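Local coordinates for protein thermostable carboxypeptidase 1 (Pyrococcus furiosus, PDB 1KA2) that releases amino acids one at a time from the C-terminus of peptides as a broad-specificity, cobalt-dependent metallocarboxypeptidase that works as a homodimer, at residues A237-T242 and I251-E256; I297-S302 and P421-G426. All coordinates share one frame; numbering follows the deposited sequence.

Contact 1. Residues A237-T242 and I251-E256; sequences AHPFTT and ITTRYE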
# COMPACT_ATOMS: atom_id res chain seq x y z
N ALA A 237 5.96 -9.43 -10.76
CA ALA A 237 5.93 -10.21 -11.99
C ALA A 237 6.54 -9.48 -13.19
O ALA A 237 7.25 -10.08 -13.99
CB ALA A 237 4.50 -10.64 -12.32
N HIS A 238 6.26 -8.18 -13.30
CA HIS A 238 6.78 -7.36 -14.40
C HIS A 238 7.29 -6.03 -13.84
O HIS A 238 6.61 -5.38 -13.06
CB HIS A 238 5.70 -7.07 -15.46
CG HIS A 238 5.02 -8.29 -16.00
ND1 HIS A 238 3.91 -8.85 -15.40
CD2 HIS A 238 5.32 -9.08 -17.06
CE1 HIS A 238 3.56 -9.93 -16.06
NE2 HIS A 238 4.39 -10.09 -17.08
N PRO A 239 8.51 -5.62 -14.24
CA PRO A 239 9.11 -4.37 -13.78
C PRO A 239 8.29 -3.16 -14.14
O PRO A 239 7.80 -3.05 -15.26
CB PRO A 239 10.46 -4.36 -14.49
CG PRO A 239 10.78 -5.80 -14.67
CD PRO A 239 9.45 -6.38 -15.07
N PHE A 240 8.13 -2.25 -13.19
CA PHE A 240 7.40 -1.01 -13.42
C PHE A 240 7.87 0.06 -12.45
O PHE A 240 8.66 -0.20 -11.55
CB PHE A 240 5.88 -1.23 -13.29
CG PHE A 240 5.42 -1.56 -11.90
CD1 PHE A 240 5.14 -0.56 -10.98
CD2 PHE A 240 5.28 -2.89 -11.50
CE1 PHE A 240 4.72 -0.87 -9.68
CE2 PHE A 240 4.86 -3.21 -10.21
CZ PHE A 240 4.58 -2.20 -9.30
N THR A 241 7.38 1.28 -12.66
CA THR A 241 7.73 2.41 -11.82
C THR A 241 6.44 3.09 -11.39
O THR A 241 5.53 3.24 -12.20
CB THR A 241 8.60 3.44 -12.59
OG1 THR A 241 9.88 2.87 -12.87
CG2 THR A 241 8.76 4.73 -11.79
N THR A 242 6.35 3.47 -10.12
CA THR A 242 5.17 4.18 -9.63
C THR A 242 5.60 5.41 -8.87
O THR A 242 6.66 5.43 -8.26
CB THR A 242 4.35 3.41 -8.60
OG1 THR A 242 4.93 2.13 -8.35
CG2 THR A 242 2.91 3.33 -9.06
N ILE A 251 10.25 1.44 -7.80
CA ILE A 251 10.45 0.61 -8.98
C ILE A 251 10.60 -0.84 -8.56
O ILE A 251 10.92 -1.14 -7.41
CB ILE A 251 11.75 1.00 -9.78
CG1 ILE A 251 13.00 0.58 -9.01
CG2 ILE A 251 11.79 2.51 -10.04
CD1 ILE A 251 14.29 0.81 -9.76
N THR A 252 10.35 -1.75 -9.49
CA THR A 252 10.50 -3.16 -9.21
C THR A 252 11.24 -3.79 -10.38
O THR A 252 11.37 -3.18 -11.44
CB THR A 252 9.14 -3.88 -9.08
OG1 THR A 252 8.48 -3.91 -10.35
CG2 THR A 252 8.25 -3.16 -8.09
N THR A 253 11.75 -4.99 -10.17
CA THR A 253 12.43 -5.71 -11.23
C THR A 253 12.03 -7.13 -10.97
O THR A 253 11.17 -7.39 -10.13
CB THR A 253 13.96 -5.59 -11.14
OG1 THR A 253 14.55 -6.22 -12.29
CG2 THR A 253 14.48 -6.28 -9.87
N ARG A 254 12.63 -8.05 -11.69
CA ARG A 254 12.33 -9.45 -11.44
C ARG A 254 13.62 -10.19 -11.67
O ARG A 254 14.51 -9.70 -12.37
CB ARG A 254 11.25 -9.98 -12.38
CG ARG A 254 11.63 -10.04 -13.82
CD ARG A 254 10.56 -10.77 -14.60
NE ARG A 254 10.68 -10.53 -16.03
CZ ARG A 254 9.67 -10.19 -16.82
NH1 ARG A 254 8.45 -10.04 -16.31
NH2 ARG A 254 9.88 -9.99 -18.12
N TYR A 255 13.72 -11.35 -11.05
CA TYR A 255 14.90 -12.18 -11.17
C TYR A 255 14.51 -13.51 -11.80
O TYR A 255 14.06 -14.41 -11.11
CB TYR A 255 15.52 -12.39 -9.79
CG TYR A 255 15.96 -11.09 -9.12
CD1 TYR A 255 15.16 -10.46 -8.17
CD2 TYR A 255 17.16 -10.48 -9.47
CE1 TYR A 255 15.55 -9.25 -7.58
CE2 TYR A 255 17.56 -9.27 -8.89
CZ TYR A 255 16.75 -8.66 -7.95
OH TYR A 255 17.16 -7.48 -7.37
N GLU A 256 14.66 -13.60 -13.12
CA GLU A 256 14.33 -14.81 -13.88
C GLU A 256 15.12 -16.01 -13.39
O GLU A 256 14.66 -17.15 -13.50
CB GLU A 256 14.63 -14.63 -15.37
CG GLU A 256 13.73 -13.68 -16.14
CD GLU A 256 14.14 -12.24 -15.98
OE1 GLU A 256 15.18 -12.00 -15.33
OE2 GLU A 256 13.43 -11.36 -16.50
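Antiparallel pairing of A237-T242 with I251-E256 forms the base of a small beta hairpin whose strand 241-243 is an outer strand, and strand 248-253 the middle one, of a three-stranded sheet in an otherwise largely helical carboxypeptidase. The segments carry the HPF motif and the end of the DXRXT motif of the M32 family. T241 and I251 are a non-hydrogen-bonded pair with CA atoms 4.3 Å apart; their side chains run alongside each other on one face of the sheet, and OG1 of T241 meets CG2 of I251 at 3.4 Å. That hydroxyl has its hydrogen bond outside the hairpin, to E270 of the HEXXH helix.

One step along, T252 N donates to F240 O over 3.1 Å. The return bond, from F240 N, is weak and goes to the T252 side chain, with OG1 3.3 Å from N; the same OG1 is also hydrogen-bonded to S236. The F240 ring turns back toward T252 because its CG sits between the backbone N and the carbonyl carbon (chi1 67°), and methyl CG2 of T252 lies over one ring face.

Beyond the strand the contact passes to the side chain of R254. Its chain, extended from CG to NE, carries the guanidinium across P239, whose CD lies over one face near the rim. NH1 donates to A237 O at 2.6 Å, in the plane of both the guanidinium and the carbonyl. NE makes a salt bridge to E256 OE2 at 2.9 Å, which helps fix the rotation of the group. An alanine in place of R254 would probably leave the A237 carbonyl and the E256 carboxylate without this mate and open a gap beside the proline ring. At the guanidinium edge, CD2 of the H238 ring, tilted 71° from that plane, comes within 3.4 Å of R254 NH1.

Contact 2. Residues I297-S302 and P421-G426; sequences IHESQS and PTYTIG. With MG (magnesium ion), chain B.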
# COMPACT_ATOMS: atom_id res chain seq x y z
N ILE A 297 7.79 10.80 -23.63
CA ILE A 297 8.90 11.48 -22.95
C ILE A 297 9.40 10.55 -21.83
O ILE A 297 10.60 10.48 -21.56
CB ILE A 297 8.46 12.84 -22.34
CG1 ILE A 297 7.87 13.72 -23.44
CG2 ILE A 297 9.66 13.54 -21.68
CD1 ILE A 297 8.83 14.01 -24.57
N HIS A 298 8.48 9.82 -21.19
CA HIS A 298 8.90 8.92 -20.11
C HIS A 298 9.82 7.83 -20.66
O HIS A 298 10.84 7.52 -20.06
CB HIS A 298 7.70 8.29 -19.40
CG HIS A 298 7.63 8.61 -17.94
ND1 HIS A 298 8.53 8.09 -17.02
CD2 HIS A 298 6.80 9.41 -17.24
CE1 HIS A 298 8.24 8.56 -15.82
NE2 HIS A 298 7.20 9.37 -15.93
N GLU A 299 9.46 7.26 -21.80
CA GLU A 299 10.30 6.23 -22.40
C GLU A 299 11.61 6.80 -22.95
O GLU A 299 12.54 6.04 -23.25
CB GLU A 299 9.52 5.48 -23.48
CG GLU A 299 8.57 4.44 -22.89
CD GLU A 299 9.29 3.21 -22.37
OE1 GLU A 299 9.65 2.32 -23.15
OE2 GLU A 299 9.53 3.10 -21.17
N SER A 300 11.70 8.11 -23.10
CA SER A 300 12.97 8.67 -23.58
C SER A 300 13.95 8.63 -22.40
O SER A 300 15.16 8.55 -22.58
CB SER A 300 12.80 10.12 -24.07
OG SER A 300 12.56 11.02 -23.00
N GLN A 301 13.41 8.67 -21.18
CA GLN A 301 14.25 8.65 -19.99
C GLN A 301 14.67 7.23 -19.64
O GLN A 301 15.84 6.98 -19.37
CB GLN A 301 13.50 9.28 -18.82
CG GLN A 301 13.17 10.73 -19.08
CD GLN A 301 14.41 11.53 -19.44
OE1 GLN A 301 15.28 11.76 -18.60
NE2 GLN A 301 14.50 11.95 -20.70
N SER A 302 13.71 6.31 -19.66
CA SER A 302 14.01 4.92 -19.35
C SER A 302 15.01 4.35 -20.36
O SER A 302 15.94 3.64 -19.99
CB SER A 302 12.74 4.07 -19.35
OG SER A 302 12.11 4.07 -20.62
N PRO A 421 3.05 3.03 -30.57
CA PRO A 421 4.03 4.00 -31.08
C PRO A 421 4.82 4.83 -30.06
O PRO A 421 5.93 5.27 -30.36
CB PRO A 421 3.21 4.87 -32.05
CG PRO A 421 1.84 4.77 -31.50
CD PRO A 421 1.71 3.31 -31.11
N THR A 422 4.26 5.03 -28.87
CA THR A 422 4.98 5.78 -27.85
C THR A 422 6.29 5.09 -27.46
O THR A 422 7.21 5.74 -26.98
CB THR A 422 4.13 5.97 -26.57
OG1 THR A 422 3.73 4.70 -26.06
CG2 THR A 422 2.91 6.81 -26.86
N TYR A 423 6.38 3.77 -27.65
CA TYR A 423 7.63 3.06 -27.33
C TYR A 423 8.76 3.47 -28.28
O TYR A 423 9.90 3.70 -27.85
CB TYR A 423 7.47 1.53 -27.42
CG TYR A 423 6.64 0.88 -26.31
CD1 TYR A 423 5.30 0.55 -26.51
CD2 TYR A 423 7.23 0.54 -25.08
CE1 TYR A 423 4.57 -0.11 -25.53
CE2 TYR A 423 6.49 -0.11 -24.10
CZ TYR A 423 5.17 -0.43 -24.33
OH TYR A 423 4.43 -1.08 -23.36
N THR A 424 8.45 3.54 -29.58
CA THR A 424 9.45 3.91 -30.58
C THR A 424 9.91 5.34 -30.32
O THR A 424 11.09 5.64 -30.42
CB THR A 424 8.87 3.78 -32.02
OG1 THR A 424 8.60 2.40 -32.29
CG2 THR A 424 9.85 4.33 -33.06
N ILE A 425 8.96 6.21 -29.97
CA ILE A 425 9.26 7.61 -29.68
C ILE A 425 10.32 7.70 -28.59
O ILE A 425 11.25 8.51 -28.67
CB ILE A 425 8.01 8.37 -29.21
CG1 ILE A 425 7.01 8.48 -30.36
CG2 ILE A 425 8.41 9.74 -28.65
CD1 ILE A 425 5.75 9.25 -30.01
N GLY A 426 10.16 6.88 -27.55
CA GLY A 426 11.13 6.87 -26.47
C GLY A 426 12.50 6.42 -26.92
O GLY A 426 13.51 7.04 -26.57
MG MG B . 9.30 1.80 -19.48
O HOH W 1 10.54 2.36 -25.68
O HOH W 2 8.75 0.38 -17.90
O HOH W 3 7.16 2.02 -19.64
O HOH W 4 8.88 0.25 -21.03
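The catalytic metal site of this HEXXH peptidase takes its third protein ligand, E299, from the HES/GQ motif on helix 295-309, and the same residue packs against P421-G426 of helix 421-440. In this crystal the site holds magnesium, with E299 OE2 2.1 Å from the ion. H269 and H273 of the HEXXH helix and three waters complete six ligands.

Two short helical segments meet here, their axes 7.4 Å apart and inclined by 47°. G426 makes the close approach possible: its CA packs 3.7 Å from CB of E299, and a side chain at this position would clash with that same CB. Beside it, CA-H of S300 points at G426 O, the two heavy atoms being 3.4 Å apart.

The glutamate chain leaves its helix with CG anti to the carbonyl carbon and bends at chi2 (-74°), which folds the carboxylate back toward the metal and splits its oxygens between two tasks. OE2, already on the metal, also accepts a hydrogen bond from S302 OG at 2.8 Å, the hydroxyl sitting well above the carboxylate plane (70° out of it). OE1 turns to the other helix, 3.6 Å from CD2 of Y423, whose ring stands nearly perpendicular to the carboxylate. Water 1 joins the helices, donating to E299 OE1 at 2.7 Å and to the backbone oxygen of Y423 at 2.6 Å. On the tyrosine, R351 makes a cation-pi contact.

With OE2 gripped by the ion and by a serine, and OE1 tied through water to the neighbouring helix, rotation of the carboxylate is limited from both ends; second-shell S302 and the Y423 carbonyl thus probably help to present E299 to the metal as a ligand through one oxygen.

How the contacts relate
Contact 1 and contact 2 illustrate how separate parts of a chain converge on one catalytic centre. They follow one another in sequence, with centres 18 Å apart and nearest atoms about 6 Å apart, and do not touch. Both reach the HEXXH helix 261-278. On the hairpin side, the T241 side chain comes within about 3 Å of those of E270, the predicted proton donor/acceptor, and H273, and about 7 Å from the magnesium. Contact 2 supplies a metal ligand directly, while its H298 hydrogen-bonds H273 through ND1. H273 is touched from both contacts, by T241 of contact 1 and by H298 and S302 of contact 2.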